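Local atomic coordinates of conserved hypothetical protein (Bacteroides thetaiotaomicron, PDB entry 2FB6), a protein that is of unknown function but folds as a single alpha/beta domain round a five-stranded parallel sheet, consistent with a DsrE-like protein. Residues D17-D20 with T21-M25; V51-V54 with A55-Q59; T62-L65 with E66-Q69; L31-N35 with R36-K40. One frame throughout, in Å; residues are numbered along the deposited sequence. Where two conformers were deposited one is given.

Overall arrangement
All four contacts are local, each formed along or at the end of a helix, and along the chain they come in the order 1, 4, 2, 3. Contacts 1 and 4 mark the two ends of helix 19-36, their centres about 19 Å apart; that helix links the neighbouring parallel strands 9-14 and 41-46. Contact 2 joins helix 49-56 to helix 58-70, and contact 3 continues along the latter toward strand 73-77. Contacts 1 and 2, with centres about 12 Å apart, meet through the Lys19-Asp57 salt bridge, while Leu31 of contact 4 packs on Glu63 and Met67 of contact 3. The three helices are thus fastened to one another by polar bonds and apolar packing.

Contact 1: residues D17-D20 with T21-M25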
loop_
_atom_site.group_PDB
_atom_site.type_symbol
_atom_site.label_atom_id
_atom_site.label_comp_id
_atom_site.label_asym_id
_atom_site.label_seq_id
_atom_site.Cartn_x
_atom_site.Cartn_y
_atom_site.Cartn_z
ATOM N N ASP A 17 -1.034 -5.838 10.921
ATOM C CA ASP A 17 -1.848 -6.979 10.534
ATOM C C ASP A 17 -3.157 -7.032 11.324
ATOM O O ASP A 17 -3.820 -8.065 11.341
ATOM C CB ASP A 17 -1.069 -8.303 10.632
ATOM C CG ASP A 17 -0.596 -8.617 12.040
ATOM O OD1 ASP A 17 -0.938 -7.888 12.998
ATOM O OD2 ASP A 17 0.104 -9.650 12.181
ATOM N N ASN A 18 -3.540 -5.902 11.924
ATOM C CA ASN A 18 -4.823 -5.820 12.613
ATOM C C ASN A 18 -5.937 -5.710 11.580
ATOM O O ASN A 18 -6.066 -4.685 10.906
ATOM C CB ASN A 18 -4.873 -4.627 13.559
ATOM C CG ASN A 18 -6.140 -4.609 14.372
ATOM O OD1 ASN A 18 -7.219 -4.363 13.851
ATOM N ND2 ASN A 18 -6.020 -4.901 15.649
ATOM N N LYS A 19 -6.736 -6.762 11.433
ATOM C CA LYS A 19 -7.785 -6.773 10.406
ATOM C C LYS A 19 -8.834 -5.679 10.607
ATOM O O LYS A 19 -9.288 -5.082 9.635
ATOM C CB LYS A 19 -8.427 -8.161 10.285
ATOM C CG LYS A 19 -7.454 -9.177 9.693
ATOM C CD LYS A 19 -8.050 -10.577 9.564
ATOM C CE LYS A 19 -9.123 -10.639 8.488
ATOM N NZ LYS A 19 -9.648 -12.036 8.297
ATOM N N ASP A 20 -9.197 -5.384 11.858
ATOM C CA ASP A 20 -10.187 -4.327 12.103
ATOM C C ASP A 20 -9.708 -3.005 11.536
ATOM O O ASP A 20 -10.471 -2.281 10.889
ATOM C CB ASP A 20 -10.521 -4.190 13.600
ATOM C CG ASP A 20 -11.559 -5.191 14.077
ATOM O OD1 ASP A 20 -12.289 -5.769 13.256
ATOM O OD2 ASP A 20 -11.646 -5.392 15.307
ATOM N N THR A 21 -8.433 -2.695 11.750
ATOM C CA THR A 21 -7.881 -1.453 11.222
ATOM C C THR A 21 -7.700 -1.499 9.697
ATOM O O THR A 21 -7.978 -0.516 9.007
ATOM C CB THR A 21 -6.608 -1.076 11.964
ATOM O OG1 THR A 21 -6.978 -0.758 13.314
ATOM C CG2 THR A 21 -5.886 0.111 11.308
ATOM N N VAL A 22 -7.270 -2.645 9.175
ATOM C CA VAL A 22 -7.122 -2.782 7.720
ATOM C C VAL A 22 -8.436 -2.537 6.998
ATOM O O VAL A 22 -8.472 -1.766 6.047
ATOM C CB VAL A 22 -6.535 -4.168 7.334
ATOM C CG1 VAL A 22 -6.669 -4.446 5.816
ATOM C CG2 VAL A 22 -5.078 -4.249 7.766
ATOM N N PHE A 23 -9.513 -3.180 7.435
ATOM C CA PHE A 23 -10.741 -3.079 6.683
ATOM C C PHE A 23 -11.401 -1.726 6.938
ATOM O O PHE A 23 -11.761 -1.002 5.989
ATOM C CB PHE A 23 -11.684 -4.234 7.021
ATOM C CG PHE A 23 -11.191 -5.596 6.565
ATOM C CD1 PHE A 23 -10.943 -5.857 5.219
ATOM C CD2 PHE A 23 -11.026 -6.621 7.481
ATOM C CE1 PHE A 23 -10.519 -7.125 4.797
ATOM C CE2 PHE A 23 -10.600 -7.891 7.067
ATOM C CZ PHE A 23 -10.342 -8.125 5.727
ATOM N N ASN A 24 -11.503 -1.367 8.215
ATOM C CA ASN A 24 -12.358 -0.244 8.612
ATOM C C ASN A 24 -11.721 1.132 8.582
ATOM O O ASN A 24 -12.425 2.152 8.641
ATOM C CB ASN A 24 -12.944 -0.514 9.979
ATOM C CG ASN A 24 -13.837 -1.721 9.982
ATOM O OD1 ASN A 24 -14.999 -1.636 9.588
ATOM N ND2 ASN A 24 -13.309 -2.853 10.425
HETATM N N MSE A 25 -10.406 1.167 8.493
HETATM C CA MSE A 25 -9.705 2.444 8.440
HETATM C C MSE A 25 -8.976 2.522 7.112
HETATM O O MSE A 25 -9.334 3.324 6.233
HETATM C CB MSE A 25 -8.762 2.607 9.644
HETATM C CG MSE A 25 -8.292 4.038 9.884
HETATM SE SE MSE A 25 -6.834 4.558 8.688
HETATM C CE MSE A 25 -7.658 6.178 7.952
#
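Asn18 caps the start of helix 19-36 by accepting from Thr21, a local N-cap contact at the surface where the chain enters the helical link of the beta-alpha-beta unit formed with strands 9-14 and 41-46. Asn18 OD1 takes Thr21 N at 2.9 Å, the donor lying somewhat off the plane of the side-chain carbonyl. The reach comes from the first torsion, chi1 -175°, which sets CG beside the carbonyl carbon and swings the amide across the Thr21 side chain. Val22 N donates to Asn18 O, and Phe23 N to Lys19 O, the backbone bonds of the first helical turn.

Lys19 and Phe23 run side by side in the same direction. Lys19 CE comes within 3.4 Å of Phe23 CE2, and the bent lysine chain carries NZ on to a salt bridge with Asp57. The ring also reaches Gln59, Val60 and Glu63 of helix 58-70. Replacing Phe23 with an alanine would probably open a gap between the two helices and let the methylenes of Lys19 move more freely.

Asp20 O is gripped twice by Asn24, one turn further along: the backbone N binds at 3.0 Å, tilted out of the carbonyl plane, and ND2 at 2.9 Å, on a lone pair in that plane, with Asp20 O itself close to the plane of the amide.

Contact 2: residues V51-V54 with A55-Q59; sequences VKLV and ANDTQ
Ala55, Asp57 and Leu53 carry this helix-to-helix junction, in which helix 49-56 ends and Asp57, as N-cap, starts helix 58-70. Ala55 is buried in the last turn. Its N donates to Val51 O at 3.1 Å, and its methyl CB rests 3.4 Å from the same oxygen; Val86 packs against it from a loop.

Asp57 is where the backbone leaves helical angles, with phi/psi of -111°/111°. Its side chain has CG opposite the backbone N (chi1 -169°), which leaves the carboxylate turned to the new helix: OD1 accepts from Val60 N, while OD2 forms a salt bridge with Lys19. The two oxygens thus divide the work, one holding a helix start and the other tying it to helix 19-36, a pairing likely to keep the carboxylate ionised.

Leu53 O closes the old helix by receiving two backbone donors. Asp57 N approaches nearly in line with the carbonyl bond, at 2.9 Å, whereas Asn56 N sits above the carbonyl plane at 3.2 Å. The Leu53 and Asp57 side chains lie alongside each other, pointing the same way, with Leu53 CD1 3.8 Å from Asp57 CB.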
loop_
_atom_site.group_PDB
_atom_site.type_symbol
_atom_site.label_atom_id
_atom_site.label_comp_id
_atom_site.label_asym_id
_atom_site.label_seq_id
_atom_site.Cartn_x
_atom_site.Cartn_y
_atom_site.Cartn_z
ATOM N N VAL A 51 2.604 -7.869 5.265
ATOM C CA VAL A 51 2.964 -8.655 4.095
ATOM C C VAL A 51 2.486 -10.101 4.258
ATOM O O VAL A 51 1.926 -10.688 3.327
ATOM C CB VAL A 51 4.484 -8.593 3.824
ATOM C CG1 VAL A 51 4.882 -9.599 2.742
ATOM C CG2 VAL A 51 4.880 -7.196 3.366
ATOM N N LYS A 52 2.659 -10.636 5.464
ATOM C CA LYS A 52 2.169 -11.982 5.790
ATOM C C LYS A 52 0.646 -12.022 5.746
ATOM O O LYS A 52 0.063 -12.981 5.241
ATOM C CB LYS A 52 2.661 -12.440 7.165
ATOM C CG LYS A 52 4.103 -12.881 7.186
ATOM C CD LYS A 52 4.456 -13.513 8.526
ATOM C CE LYS A 52 5.956 -13.679 8.673
ATOM N NZ LYS A 52 6.330 -14.138 10.044
ATOM N N LEU A 53 -0.005 -10.976 6.258
ATOM C CA LEU A 53 -1.464 -10.924 6.232
ATOM C C LEU A 53 -2.014 -10.975 4.801
ATOM O O LEU A 53 -2.919 -11.750 4.487
ATOM C CB LEU A 53 -1.982 -9.682 6.963
ATOM C CG LEU A 53 -3.497 -9.490 6.899
ATOM C CD1 LEU A 53 -4.204 -10.593 7.706
ATOM C CD2 LEU A 53 -3.849 -8.086 7.389
ATOM N N VAL A 54 -1.488 -10.119 3.935
ATOM C CA VAL A 54 -1.960 -10.067 2.555
ATOM C C VAL A 54 -1.719 -11.400 1.855
ATOM O O VAL A 54 -2.575 -11.867 1.095
ATOM C CB VAL A 54 -1.304 -8.903 1.785
ATOM C CG1 VAL A 54 -1.633 -8.979 0.323
ATOM C CG2 VAL A 54 -1.795 -7.562 2.356
ATOM N N ALA A 55 -0.567 -12.023 2.118
ATOM C CA ALA A 55 -0.227 -13.269 1.445
ATOM C C ALA A 55 -1.169 -14.401 1.805
ATOM O O ALA A 55 -1.402 -15.291 0.991
ATOM C CB ALA A 55 1.205 -13.664 1.776
ATOM N N ASN A 56 -1.683 -14.358 3.032
ATOM C CA ASN A 56 -2.390 -15.490 3.604
ATOM C C ASN A 56 -3.905 -15.336 3.742
ATOM O O ASN A 56 -4.602 -16.335 3.919
ATOM C CB ASN A 56 -1.779 -15.838 4.960
ATOM C CG ASN A 56 -0.413 -16.507 4.835
ATOM O OD1 ASN A 56 0.616 -15.909 5.153
ATOM N ND2 ASN A 56 -0.403 -17.761 4.364
ATOM N N ASP A 57 -4.416 -14.110 3.672
ATOM C CA ASP A 57 -5.821 -13.883 4.011
ATOM C C ASP A 57 -6.634 -13.506 2.788
ATOM O O ASP A 57 -6.476 -12.408 2.246
ATOM C CB ASP A 57 -5.940 -12.800 5.078
ATOM C CG ASP A 57 -7.331 -12.714 5.657
ATOM O OD1 ASP A 57 -8.266 -12.400 4.900
ATOM O OD2 ASP A 57 -7.470 -12.964 6.876
ATOM N N THR A 58 -7.523 -14.413 2.375
ATOM C CA THR A 58 -8.278 -14.193 1.148
ATOM C C THR A 58 -9.214 -12.992 1.223
ATOM O O THR A 58 -9.412 -12.323 0.212
ATOM C CB THR A 58 -9.058 -15.441 0.683
ATOM O OG1 THR A 58 -9.831 -15.950 1.770
ATOM C CG2 THR A 58 -8.106 -16.520 0.181
ATOM N N GLN A 59 -9.779 -12.707 2.405
ATOM C CA GLN A 59 -10.630 -11.518 2.549
ATOM C C GLN A 59 -9.826 -10.232 2.332
ATOM O O GLN A 59 -10.301 -9.304 1.676
ATOM C CB GLN A 59 -11.355 -11.476 3.900
ATOM C CG GLN A 59 -12.498 -12.486 3.985
ATOM C CD GLN A 59 -13.223 -12.451 5.308
ATOM O OE1 GLN A 59 -13.635 -13.494 5.832
ATOM N NE2 GLN A 59 -13.427 -11.257 5.839
#

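Contact 3: residues T62-L65 with E66-Q69; sequences TEIL and EMLQ
Ile64 O accepts from Leu68 N at 2.9 Å, a nearly straight bond, and Glu63 O takes Met67 N at the same distance. These are regular i to i+4 alpha-helical bonds, and Glu66 N to Thr62 O continues the pattern, so the middle of helix 58-70 runs without a break. Gln69 N reaches Leu65 O in turn; the side-chain NE2 of Gln69 adds at most a weak second bond to that oxygen, doubtful because both residues have alternate conformers.

On the buried side the Ile64 and Leu68 side chains lie side by side, pointing the same way, and the CG2 branch of Ile64 meets Leu68 CD1 at 3.9 Å. The CD1 end of Ile64, on its other branch, faces the methyl CE of selenomethionine Met67 at 4.2 Å. Met67 is extended through CG but bends at the selenium (chi3 -73°), which folds CE back to 3.6 Å from Glu63 O; its CG also lies against that oxygen.

Two acidic side chains, Glu63 on the flank toward helix 19-36 and the more exposed Glu66, run alongside each other with OE1 atoms 4.1 Å apart and carboxylates turned 49° to one another. Glu66 has an alternate conformer, so the pairing is doubtful; where it forms, the like charges would tend to repel and might slightly raise the proton affinity of either group.

Ile64 and Leu68 face Ile74 of strand 73-77, and Glu63 and Met67 pack on Leu31 of helix 19-36, so helix 58-70 lies on the sheet beside helix 19-36, touching both.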
loop_
_atom_site.group_PDB
_atom_site.type_symbol
_atom_site.label_atom_id
_atom_site.label_comp_id
_atom_site.label_asym_id
_atom_site.label_seq_id
_atom_site.Cartn_x
_atom_site.Cartn_y
_atom_site.Cartn_z
ATOM N N THR A 62 -9.180 -9.762 -1.434
ATOM C CA THR A 62 -10.304 -9.139 -2.121
ATOM C C THR A 62 -10.228 -7.619 -2.051
ATOM O O THR A 62 -10.460 -6.955 -3.063
ATOM C CB THR A 62 -11.625 -9.677 -1.543
ATOM O OG1 THR A 62 -11.590 -11.097 -1.666
ATOM C CG2 THR A 62 -12.863 -9.123 -2.294
ATOM N N GLU A 63 -9.889 -7.068 -0.881
ATOM C CA GLU A 63 -9.715 -5.612 -0.758
ATOM C C GLU A 63 -8.567 -5.107 -1.622
ATOM O O GLU A 63 -8.678 -4.063 -2.253
ATOM C CB GLU A 63 -9.429 -5.184 0.686
ATOM C CG GLU A 63 -10.583 -5.241 1.631
ATOM C CD GLU A 63 -11.766 -4.386 1.210
ATOM O OE1 GLU A 63 -11.585 -3.229 0.769
ATOM O OE2 GLU A 63 -12.897 -4.883 1.346
ATOM N N ILE A 64 -7.458 -5.846 -1.637
ATOM C CA ILE A 64 -6.294 -5.479 -2.452
ATOM C C ILE A 64 -6.709 -5.323 -3.911
ATOM O O ILE A 64 -6.342 -4.348 -4.571
ATOM C CB ILE A 64 -5.188 -6.565 -2.357
ATOM C CG1 ILE A 64 -4.548 -6.589 -0.957
ATOM C CG2 ILE A 64 -4.118 -6.415 -3.477
ATOM C CD1 ILE A 64 -3.735 -5.339 -0.595
ATOM N N LEU A 65 -7.475 -6.300 -4.407
ATOM C CA LEU A 65 -7.908 -6.280 -5.799
ATOM C C LEU A 65 -8.812 -5.086 -6.102
ATOM O O LEU A 65 -8.662 -4.442 -7.150
ATOM C CB LEU A 65 -8.570 -7.607 -6.180
ATOM C CG LEU A 65 -7.653 -8.832 -6.026
ATOM C CD1 LEU A 65 -8.438 -10.113 -6.317
ATOM C CD2 LEU A 65 -6.382 -8.755 -6.885
ATOM N N GLU A 66 -9.723 -4.768 -5.181
ATOM C CA GLU A 66 -10.596 -3.606 -5.368
ATOM C C GLU A 66 -9.777 -2.328 -5.364
ATOM O O GLU A 66 -10.026 -1.424 -6.172
ATOM C CB GLU A 66 -11.708 -3.525 -4.312
ATOM C CG GLU A 66 -12.783 -2.465 -4.646
ATOM C CD GLU A 66 -13.828 -2.279 -3.556
ATOM O OE1 GLU A 66 -13.873 -3.107 -2.626
ATOM O OE2 GLU A 66 -14.603 -1.289 -3.615
HETATM N N MSE A 67 -8.800 -2.245 -4.463
HETATM C CA MSE A 67 -7.972 -1.044 -4.421
HETATM C C MSE A 67 -7.191 -0.888 -5.720
HETATM O O MSE A 67 -7.155 0.201 -6.298
HETATM C CB MSE A 67 -7.058 -1.050 -3.191
HETATM C CG MSE A 67 -7.837 -0.744 -1.923
HETATM SE SE MSE A 67 -6.719 -0.463 -0.379
HETATM C CE MSE A 67 -6.357 -2.072 -0.268
ATOM N N LEU A 68 -6.595 -1.975 -6.199
ATOM C CA LEU A 68 -5.853 -1.888 -7.463
ATOM C C LEU A 68 -6.746 -1.483 -8.633
ATOM O O LEU A 68 -6.326 -0.692 -9.480
ATOM C CB LEU A 68 -5.103 -3.189 -7.778
ATOM C CG LEU A 68 -3.904 -3.483 -6.864
ATOM C CD1 LEU A 68 -3.429 -4.934 -6.999
ATOM C CD2 LEU A 68 -2.727 -2.538 -7.145
ATOM N N GLN A 69 -7.974 -1.996 -8.657
ATOM C CA GLN A 69 -8.919 -1.671 -9.736
ATOM C C GLN A 69 -9.272 -0.188 -9.721
ATOM O O GLN A 69 -9.544 0.402 -10.768
ATOM C CB GLN A 69 -10.200 -2.499 -9.616
ATOM C CG GLN A 69 -10.053 -3.978 -9.894
ATOM C CD GLN A 69 -11.387 -4.695 -9.767
ATOM O OE1 GLN A 69 -12.274 -4.522 -10.605
ATOM N NE2 GLN A 69 -11.544 -5.487 -8.712
#

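Contact 4: residues L31-N35 with R36-K40; sequences LNSKN and RGWWK
Ser33 and Trp38 define the Schellman motif that ends helix 19-36 before strand 41-46: Trp38 N donates back to Ser33 O and Gly37 N to Lys34 O, both weakly, across a Gly37 of positive phi (83°). Ser33 O also receives weak bonds from Gly37 N and Trp39 N, so three backbone donors crowd round one carbonyl. Arg36 N donates to Asn32 O at 2.9 Å, one residue before the weaker bonds.

The side chain of Ser33 fits between the edges of two indoles. Its OG, bonded to Tyr29 O, lies 3.4 Å from Trp38 CE3 and 3.5 Å from Trp39 CD1, near both ring planes, while Trp39 NE1 is held by the hydroxyl of Tyr29. Trp38 CZ3 additionally meets Asn32 CB.

Asn32 and Arg36 point the same way, and Asn32 OD1 stands 3.1 Å above the centre of the guanidinium, the amide steeply turned to it at 77°. The oxygen makes no hydrogen bond there; the contact is electrostatic, over a face, and applies to one of two Arg36 conformers. Asn32 ND2 is bonded to Met28 O.

In one of its two conformers Lys34 bends at chi2 (69°) and its NZ donates to Lys40 O at 2.8 Å, a bond that is doubtful to that extent, while a water donates to both Lys34 O and Trp39 O. The carbonyls of the helix end thus find backbone and water donors, and the positive charges of Lys34 and Arg36 would probably stabilise the negative end of the helix dipole.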
loop_
_atom_site.group_PDB
_atom_site.type_symbol
_atom_site.label_atom_id
_atom_site.label_comp_id
_atom_site.label_asym_id
_atom_site.label_seq_id
_atom_site.Cartn_x
_atom_site.Cartn_y
_atom_site.Cartn_z
ATOM N N LEU A 31 -9.931 3.623 -0.512
ATOM C CA LEU A 31 -10.874 3.396 -1.619
ATOM C C LEU A 31 -11.779 4.591 -1.854
ATOM O O LEU A 31 -11.973 5.033 -3.003
ATOM C CB LEU A 31 -11.716 2.138 -1.383
ATOM C CG LEU A 31 -11.023 0.842 -1.756
ATOM C CD1 LEU A 31 -11.714 -0.330 -1.084
ATOM C CD2 LEU A 31 -11.038 0.705 -3.292
ATOM N N ASN A 32 -12.344 5.124 -0.774
ATOM C CA ASN A 32 -13.247 6.264 -0.918
ATOM C C ASN A 32 -12.499 7.494 -1.403
ATOM O O ASN A 32 -12.996 8.237 -2.262
ATOM C CB ASN A 32 -13.984 6.540 0.388
ATOM C CG ASN A 32 -15.207 5.662 0.541
ATOM O OD1 ASN A 32 -16.300 6.053 0.146
ATOM N ND2 ASN A 32 -15.025 4.453 1.085
ATOM N N SER A 33 -11.298 7.706 -0.863
ATOM C CA SER A 33 -10.466 8.828 -1.297
ATOM C C SER A 33 -10.203 8.784 -2.789
ATOM O O SER A 33 -10.288 9.827 -3.467
ATOM C CB SER A 33 -9.120 8.850 -0.568
ATOM O OG SER A 33 -9.275 9.224 0.777
ATOM N N LYS A 34 -9.836 7.600 -3.286
ATOM C CA LYS A 34 -9.504 7.442 -4.703
ATOM C C LYS A 34 -10.749 7.602 -5.567
ATOM O O LYS A 34 -10.746 8.343 -6.553
ATOM C CB LYS A 34 -8.843 6.082 -4.959
ATOM C CG LYS A 34 -8.345 5.876 -6.383
ATOM C CD LYS A 34 -7.155 6.769 -6.711
ATOM C CE LYS A 34 -6.776 6.647 -8.180
ATOM N NZ LYS A 34 -5.603 7.490 -8.534
ATOM N N ASN A 35 -11.815 6.912 -5.189
ATOM C CA ASN A 35 -13.023 6.939 -5.999
ATOM C C ASN A 35 -13.708 8.314 -6.045
ATOM O O ASN A 35 -14.294 8.674 -7.069
ATOM C CB ASN A 35 -13.996 5.828 -5.578
ATOM C CG ASN A 35 -13.556 4.457 -6.030
ATOM O OD1 ASN A 35 -12.926 4.293 -7.074
ATOM N ND2 ASN A 35 -13.902 3.449 -5.238
ATOM N N ARG A 36 -13.592 9.086 -4.965
ATOM C CA ARG A 36 -14.257 10.388 -4.871
ATOM C C ARG A 36 -13.353 11.557 -5.248
ATOM O O ARG A 36 -13.820 12.701 -5.345
ATOM C CB ARG A 36 -14.824 10.602 -3.468
ATOM C CG ARG A 36 -15.885 9.600 -3.096
ATOM C CD ARG A 36 -16.422 9.845 -1.706
ATOM N NE ARG A 36 -17.484 8.897 -1.395
ATOM C CZ ARG A 36 -18.009 8.703 -0.188
ATOM N NH1 ARG A 36 -17.579 9.388 0.862
ATOM N NH2 ARG A 36 -18.976 7.812 -0.044
ATOM N N GLY A 37 -12.071 11.277 -5.444
ATOM C CA GLY A 37 -11.142 12.304 -5.901
ATOM C C GLY A 37 -10.607 13.173 -4.780
ATOM O O GLY A 37 -10.064 14.251 -5.031
ATOM N N TRP A 38 -10.729 12.696 -3.537
ATOM C CA TRP A 38 -10.153 13.423 -2.405
ATOM C C TRP A 38 -8.630 13.475 -2.498
ATOM O O TRP A 38 -8.007 14.463 -2.100
ATOM C CB TRP A 38 -10.541 12.774 -1.075
ATOM C CG TRP A 38 -12.014 12.742 -0.806
ATOM C CD1 TRP A 38 -12.980 13.520 -1.380
ATOM C CD2 TRP A 38 -12.685 11.913 0.158
ATOM N NE1 TRP A 38 -14.225 13.202 -0.856
ATOM C CE2 TRP A 38 -14.064 12.219 0.090
ATOM C CE3 TRP A 38 -12.253 10.918 1.046
ATOM C CZ2 TRP A 38 -15.013 11.581 0.899
ATOM C CZ3 TRP A 38 -13.203 10.273 1.841
ATOM C CH2 TRP A 38 -14.564 10.612 1.760
ATOM N N TRP A 39 -8.055 12.379 -3.001
ATOM C CA TRP A 39 -6.646 12.317 -3.335
ATOM C C TRP A 39 -6.532 11.854 -4.771
ATOM O O TRP A 39 -7.112 10.827 -5.123
ATOM C CB TRP A 39 -5.907 11.329 -2.434
ATOM C CG TRP A 39 -5.822 11.795 -1.032
ATOM C CD1 TRP A 39 -6.563 11.363 0.039
ATOM C CD2 TRP A 39 -4.947 12.809 -0.533
ATOM N NE1 TRP A 39 -6.197 12.051 1.167
ATOM C CE2 TRP A 39 -5.205 12.945 0.846
ATOM C CE3 TRP A 39 -3.962 13.624 -1.126
ATOM C CZ2 TRP A 39 -4.529 13.862 1.645
ATOM C CZ3 TRP A 39 -3.279 14.521 -0.326
ATOM C CH2 TRP A 39 -3.563 14.632 1.050
ATOM N N LYS A 40 -5.795 12.588 -5.607
ATOM C CA LYS A 40 -5.637 12.169 -6.999
ATOM C C LYS A 40 -4.747 10.932 -7.112
ATOM O O LYS A 40 -4.934 10.105 -8.003
ATOM C CB LYS A 40 -5.104 13.316 -7.857
ATOM C CG LYS A 40 -6.075 14.472 -7.941
ATOM C CD LYS A 40 -5.543 15.582 -8.856
ATOM C CE LYS A 40 -6.462 16.804 -8.825
ATOM N NZ LYS A 40 -7.812 16.445 -9.313
HETATM O O HOH W 1 -8.600 9.974 -7.216
#